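PDB 7JLY: RNA-binding protein from Porphyromonas gingivalis W83, which probably binds RNA through a single RNA recognition motif and has a calcium-binding site. Local coordinates for residues 62-65 against 66-69. Numbering follows the deposited sequence.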
loop_
_atom_site.group_PDB
_atom_site.type_symbol
_atom_site.label_atom_id
_atom_site.label_comp_id
_atom_site.label_asym_id
_atom_site.label_seq_id
_atom_site.Cartn_x
_atom_site.Cartn_y
_atom_site.Cartn_z
ATOM N N GLU A 62 5.896 8.551 6.207
ATOM C CA GLU A 62 6.367 9.930 6.330
ATOM C C GLU A 62 6.995 10.417 5.022
ATOM O O GLU A 62 6.808 11.566 4.611
ATOM C CB GLU A 62 7.377 10.042 7.477
ATOM C CG GLU A 62 8.034 11.416 7.631
ATOM C CD GLU A 62 7.112 12.445 8.261
ATOM O OE1 GLU A 62 6.024 12.059 8.756
ATOM O OE2 GLU A 62 7.472 13.646 8.255
ATOM N N GLU A 63 7.736 9.537 4.364
ATOM C CA GLU A 63 8.365 9.906 3.100
ATOM C C GLU A 63 7.328 9.998 1.986
ATOM O O GLU A 63 7.318 10.949 1.194
ATOM C CB GLU A 63 9.463 8.899 2.717
ATOM C CG GLU A 63 9.979 9.110 1.289
ATOM C CD GLU A 63 11.348 8.514 1.054
ATOM O OE1 GLU A 63 12.129 8.409 2.034
ATOM O OE2 GLU A 63 11.639 8.162 -0.108
ATOM N N LEU A 64 6.443 9.012 1.929
ATOM C CA LEU A 64 5.540 8.899 0.786
ATOM C C LEU A 64 4.360 9.854 0.851
ATOM O O LEU A 64 3.715 10.092 -0.176
ATOM C CB LEU A 64 5.035 7.466 0.646
ATOM C CG LEU A 64 6.082 6.437 0.205
ATOM C CD1 LEU A 64 5.488 5.045 0.261
ATOM C CD2 LEU A 64 6.584 6.731 -1.209
ATOM N N PHE A 65 4.087 10.395 2.041
ATOM C CA PHE A 65 2.945 11.290 2.246
ATOM C C PHE A 65 2.855 12.394 1.187
ATOM O O PHE A 65 3.816 13.141 0.966
ATOM C CB PHE A 65 2.991 11.929 3.641
ATOM C CG PHE A 65 1.885 12.930 3.878
ATOM C CD1 PHE A 65 0.594 12.504 4.152
ATOM C CD2 PHE A 65 2.137 14.290 3.811
ATOM C CE1 PHE A 65 -0.429 13.419 4.356
ATOM C CE2 PHE A 65 1.116 15.212 4.017
ATOM C CZ PHE A 65 -0.166 14.770 4.289
ATOM N N ASP A 66 1.701 12.446 0.518
ATOM C CA ASP A 66 1.354 13.513 -0.425
ATOM C C ASP A 66 2.101 13.421 -1.761
ATOM O O ASP A 66 1.930 14.280 -2.618
ATOM C CB ASP A 66 1.616 14.885 0.208
ATOM C CG ASP A 66 0.547 15.897 -0.131
ATOM O OD1 ASP A 66 -0.652 15.588 0.071
ATOM O OD2 ASP A 66 0.913 17.002 -0.597
ATOM N N GLN A 67 2.928 12.395 -1.943
ATOM C CA GLN A 67 3.611 12.226 -3.219
ATOM C C GLN A 67 2.663 11.649 -4.271
ATOM O O GLN A 67 1.744 10.912 -3.952
ATOM C CB GLN A 67 4.834 11.319 -3.073
ATOM C CG GLN A 67 5.996 11.947 -2.310
ATOM C CD GLN A 67 7.290 11.207 -2.562
ATOM O OE1 GLN A 67 7.637 10.920 -3.708
ATOM N NE2 GLN A 67 7.996 10.869 -1.497
ATOM N N GLU A 68 2.880 12.001 -5.530
ATOM C CA GLU A 68 2.147 11.368 -6.608
ATOM C C GLU A 68 2.845 10.085 -7.015
ATOM O O GLU A 68 4.074 10.003 -6.998
ATOM C CB GLU A 68 2.024 12.320 -7.800
ATOM C CG GLU A 68 1.091 13.471 -7.524
ATOM C CD GLU A 68 1.162 14.554 -8.573
ATOM O OE1 GLU A 68 2.012 14.462 -9.485
ATOM O OE2 GLU A 68 0.365 15.504 -8.471
ATOM N N PHE A 69 2.045 9.084 -7.372
ATOM C CA PHE A 69 2.519 7.778 -7.792
ATOM C C PHE A 69 1.666 7.373 -8.999
ATOM O O PHE A 69 0.436 7.347 -8.902
ATOM C CB PHE A 69 2.397 6.775 -6.631
ATOM C CG PHE A 69 2.852 5.380 -6.960
ATOM C CD1 PHE A 69 4.183 5.115 -7.250
ATOM C CD2 PHE A 69 1.955 4.321 -6.924
ATOM C CE1 PHE A 69 4.609 3.827 -7.530
ATOM C CE2 PHE A 69 2.375 3.025 -7.209
ATOM C CZ PHE A 69 3.700 2.780 -7.515
#
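Q67 reaches back to the end of helix 54-64 with two hydrogen bonds, one from its side chain and one from its backbone. The side-chain bond runs from Q67 NE2 to the carbonyl oxygen E63 O, 2.8 Å long and fairly straight at 158°. E63 O lies close to the plane of the Q67 amide, but the amide nitrogen stands above the E63 carbonyl plane. With CG anti to its own carbonyl carbon (chi1 -71°) and the chain extended beyond, the Q67 side chain folds back along the helix end, giving E63 O a donor in the last turn of the helix. The backbone bond, Q67 N to L64 O at 3.0 Å, closes a type II beta turn from L64 to Q67, in which D66 takes up the positive phi (74°) of the third position.

Carbon contacts line both bonds. Q67 CB comes within 3.3 Å of L64 O, and E63 CG passes 3.8 Å from Q67 NE2, the carboxylate and amide planes being nearly parallel. The E63 carboxylate itself is held elsewhere, OE2 bonding to the hydroxyl of Y26.

F65 and D66, both solvent-exposed, run alongside each other. D66 CB sits over one face of the F65 ring, 4.1 Å from its centroid, in a CH-pi contact. D66 OD1 makes a long, weak ion pair with K73.

The turn joins the second helix of the RRM fold to the short edge strand 68-69. L64 faces inward onto L22 and L23 of helix 16-23, F69 also touches L22, and Q67 forms a backbone hydrogen bond with L74 of strand 72-78.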